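Local coordinates for hypothetical protein AGR_L_1239 (Agrobacterium tumefaciens str. C58, PDB 1VQS) that is of unknown function but belongs to the NIPSNAP family and adopts a ferredoxin-like fold of the dimeric alpha-beta barrel clan, at residues F14-Y20 with I63-F69. Numbering follows the deposited sequence.
Sequences FYEIRTY and IVHIWAF
Two antiparallel strands, 14-20 and 63-69, pair as the central strands of the four-stranded sheet. Their axes come within 4.7 Å, with N-to-C directions at 158°. Both backbones are extended, phi -96 to -133° and psi 119 to 148°. F14-F69, E16-W67, R18-H65 and Y20-I63 are hydrogen-bonded pairs, each making both backbone N-to-O bonds; F14 N to F69 O is 2.8 Å and W67 N to E16 O 3.0 Å. Y15-A68, I17-I66 and T19-V64 are the non-hydrogen-bonded pairs, with CA atoms 4.5 to 4.7 Å apart. Strand order 2-3-1-4, with helices 27-46 and 72-84 packed on one face, is that of a ferredoxin-like fold. The F14, E16, R18, Y20, I63, H65, W67 and F69 face looks to these helices and holds a buried polar chain, with E16 at chi1 t and R18 and Y20 at chi1 m. R18 NH1 forms a salt bridge with E16 OE2 at 2.8 Å, and R18 NE donates to Y20 OH at 2.9 Å. E16 OE1 also forms a salt bridge with R75 of helix 72-84. With H65 at chi1 p, R18 CB lies over one face of its ring, a CH-pi contact 4.0 Å from the ring centroid. The H65 edge points to the Y20 face in an offset edge-to-face pair, centroids 5.0 Å apart and planes at 75°. W67 NE1 donates to H65 ND1 at 2.9 Å. The other face is largely apolar: I17 CG2 meets V64 CG1 at 3.8 Å, and Y15 CE2 meets A68 CB at 4.0 Å. There I66 packs on I66 of a second subunit.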
loop_
_atom_site.group_PDB
_atom_site.type_symbol
_atom_site.label_atom_id
_atom_site.label_comp_id
_atom_site.label_asym_id
_atom_site.label_seq_id
_atom_site.Cartn_x
_atom_site.Cartn_y
_atom_site.Cartn_z
ATOM N N PHE B 14 21.582 0.780 -18.024
ATOM C CA PHE B 14 20.443 1.103 -17.147
ATOM C C PHE B 14 19.398 0.036 -17.355
ATOM O O PHE B 14 19.173 -0.368 -18.466
ATOM C CB PHE B 14 19.830 2.461 -17.512
ATOM C CG PHE B 14 20.692 3.636 -17.175
ATOM C CD1 PHE B 14 21.632 4.104 -18.068
ATOM C CD2 PHE B 14 20.559 4.273 -15.945
ATOM C CE1 PHE B 14 22.456 5.210 -17.735
ATOM C CE2 PHE B 14 21.369 5.364 -15.616
ATOM C CZ PHE B 14 22.306 5.823 -16.509
ATOM N N TYR B 15 18.772 -0.416 -16.275
ATOM C CA TYR B 15 17.772 -1.475 -16.340
ATOM C C TYR B 15 16.415 -0.902 -16.003
ATOM O O TYR B 15 16.222 -0.366 -14.904
ATOM C CB TYR B 15 18.168 -2.627 -15.400
ATOM C CG TYR B 15 19.335 -3.369 -15.982
ATOM C CD1 TYR B 15 20.634 -2.917 -15.803
ATOM C CD2 TYR B 15 19.136 -4.485 -16.794
ATOM C CE1 TYR B 15 21.689 -3.564 -16.409
ATOM C CE2 TYR B 15 20.191 -5.172 -17.368
ATOM C CZ TYR B 15 21.475 -4.687 -17.188
ATOM O OH TYR B 15 22.530 -5.357 -17.797
ATOM N N GLU B 16 15.472 -1.035 -16.925
ATOM C CA GLU B 16 14.102 -0.651 -16.664
ATOM C C GLU B 16 13.315 -1.882 -16.324
ATOM O O GLU B 16 13.305 -2.847 -17.079
ATOM C CB GLU B 16 13.456 -0.017 -17.875
ATOM C CG GLU B 16 12.027 0.447 -17.579
ATOM C CD GLU B 16 11.322 1.063 -18.776
ATOM O OE1 GLU B 16 11.941 1.143 -19.869
ATOM O OE2 GLU B 16 10.133 1.494 -18.639
ATOM N N ILE B 17 12.659 -1.867 -15.167
ATOM C CA ILE B 17 11.810 -2.975 -14.754
ATOM C C ILE B 17 10.374 -2.474 -14.792
ATOM O O ILE B 17 10.035 -1.499 -14.125
ATOM C CB ILE B 17 12.171 -3.445 -13.341
ATOM C CG1 ILE B 17 13.645 -3.883 -13.290
ATOM C CG2 ILE B 17 11.207 -4.580 -12.881
ATOM C CD1 ILE B 17 14.071 -4.428 -11.919
ATOM N N ARG B 18 9.565 -3.123 -15.635
ATOM C CA ARG B 18 8.150 -2.785 -15.841
ATOM C C ARG B 18 7.305 -3.884 -15.207
ATOM O O ARG B 18 7.499 -5.054 -15.521
ATOM C CB ARG B 18 7.854 -2.667 -17.335
ATOM C CG ARG B 18 8.649 -1.586 -18.006
ATOM C CD ARG B 18 8.318 -1.394 -19.456
ATOM N NE ARG B 18 6.961 -0.905 -19.679
ATOM C CZ ARG B 18 6.595 0.374 -19.735
ATOM N NH1 ARG B 18 7.444 1.351 -19.504
ATOM N NH2 ARG B 18 5.335 0.685 -19.993
ATOM N N THR B 19 6.369 -3.507 -14.342
ATOM C CA THR B 19 5.587 -4.456 -13.587
ATOM C C THR B 19 4.123 -4.126 -13.844
ATOM O O THR B 19 3.676 -2.998 -13.608
ATOM C CB THR B 19 5.901 -4.368 -12.069
ATOM O OG1 THR B 19 7.303 -4.613 -11.856
ATOM C CG2 THR B 19 5.084 -5.400 -11.319
ATOM N N TYR B 20 3.369 -5.127 -14.320
ATOM C CA TYR B 20 1.929 -4.975 -14.637
ATOM C C TYR B 20 1.137 -5.930 -13.782
ATOM O O TYR B 20 1.506 -7.116 -13.664
ATOM C CB TYR B 20 1.608 -5.310 -16.106
ATOM C CG TYR B 20 2.404 -4.589 -17.163
ATOM C CD1 TYR B 20 2.941 -3.350 -16.918
ATOM C CD2 TYR B 20 2.552 -5.121 -18.453
ATOM C CE1 TYR B 20 3.652 -2.659 -17.889
ATOM C CE2 TYR B 20 3.260 -4.428 -19.429
ATOM C CZ TYR B 20 3.795 -3.188 -19.126
ATOM O OH TYR B 20 4.544 -2.457 -20.051
ATOM N N ILE B 63 2.881 -9.538 -14.518
ATOM C CA ILE B 63 3.914 -9.565 -15.564
ATOM C C ILE B 63 5.074 -8.664 -15.132
ATOM O O ILE B 63 4.833 -7.550 -14.674
ATOM C CB ILE B 63 3.350 -9.087 -16.912
ATOM C CG1 ILE B 63 2.264 -10.047 -17.417
ATOM C CG2 ILE B 63 4.464 -8.951 -17.976
ATOM C CD1 ILE B 63 2.721 -11.429 -17.768
ATOM N N VAL B 64 6.316 -9.125 -15.278
ATOM C CA VAL B 64 7.485 -8.269 -15.105
ATOM C C VAL B 64 8.361 -8.413 -16.316
ATOM O O VAL B 64 8.695 -9.528 -16.703
ATOM C CB VAL B 64 8.283 -8.664 -13.894
ATOM C CG1 VAL B 64 9.650 -7.933 -13.864
ATOM C CG2 VAL B 64 7.522 -8.359 -12.621
ATOM N N HIS B 65 8.708 -7.307 -16.956
ATOM C CA HIS B 65 9.675 -7.379 -18.033
ATOM C C HIS B 65 10.735 -6.317 -17.840
ATOM O O HIS B 65 10.477 -5.278 -17.242
ATOM C CB HIS B 65 9.051 -7.396 -19.443
ATOM C CG HIS B 65 8.087 -6.288 -19.760
ATOM N ND1 HIS B 65 8.333 -5.319 -20.716
ATOM C CD2 HIS B 65 6.832 -6.064 -19.319
ATOM C CE1 HIS B 65 7.278 -4.537 -20.822
ATOM N NE2 HIS B 65 6.352 -4.961 -19.988
ATOM N N ILE B 66 11.946 -6.654 -18.288
ATOM C CA ILE B 66 13.130 -5.893 -18.027
ATOM C C ILE B 66 13.854 -5.618 -19.335
ATOM O O ILE B 66 14.052 -6.525 -20.161
ATOM C CB ILE B 66 14.053 -6.668 -17.119
ATOM C CG1 ILE B 66 13.312 -7.104 -15.858
ATOM C CG2 ILE B 66 15.271 -5.844 -16.824
ATOM C CD1 ILE B 66 14.176 -7.793 -14.839
ATOM N N TRP B 67 14.269 -4.361 -19.510
ATOM C CA TRP B 67 14.962 -3.900 -20.705
ATOM C C TRP B 67 16.235 -3.197 -20.271
ATOM O O TRP B 67 16.242 -2.550 -19.221
ATOM C CB TRP B 67 14.078 -2.889 -21.456
ATOM C CG TRP B 67 12.815 -3.489 -21.939
ATOM C CD1 TRP B 67 11.644 -3.633 -21.227
ATOM C CD2 TRP B 67 12.579 -4.089 -23.222
ATOM N NE1 TRP B 67 10.707 -4.283 -21.994
ATOM C CE2 TRP B 67 11.242 -4.541 -23.227
ATOM C CE3 TRP B 67 13.352 -4.254 -24.374
ATOM C CZ2 TRP B 67 10.669 -5.166 -24.334
ATOM C CZ3 TRP B 67 12.766 -4.873 -25.486
ATOM C CH2 TRP B 67 11.429 -5.310 -25.442
ATOM N N ALA B 68 17.290 -3.276 -21.086
ATOM C CA ALA B 68 18.581 -2.596 -20.825
ATOM C C ALA B 68 18.774 -1.494 -21.838
ATOM O O ALA B 68 18.517 -1.711 -23.023
ATOM C CB ALA B 68 19.731 -3.569 -20.967
ATOM N N PHE B 69 19.248 -0.333 -21.360
ATOM C CA PHE B 69 19.525 0.846 -22.207
ATOM C C PHE B 69 20.889 1.438 -21.895
ATOM O O PHE B 69 21.321 1.423 -20.734
ATOM C CB PHE B 69 18.463 1.922 -21.957
ATOM C CG PHE B 69 17.070 1.483 -22.286
ATOM C CD1 PHE B 69 16.664 1.434 -23.595
ATOM C CD2 PHE B 69 16.169 1.122 -21.303
ATOM C CE1 PHE B 69 15.376 1.021 -23.929
ATOM C CE2 PHE B 69 14.892 0.701 -21.631
ATOM C CZ PHE B 69 14.490 0.667 -22.947
#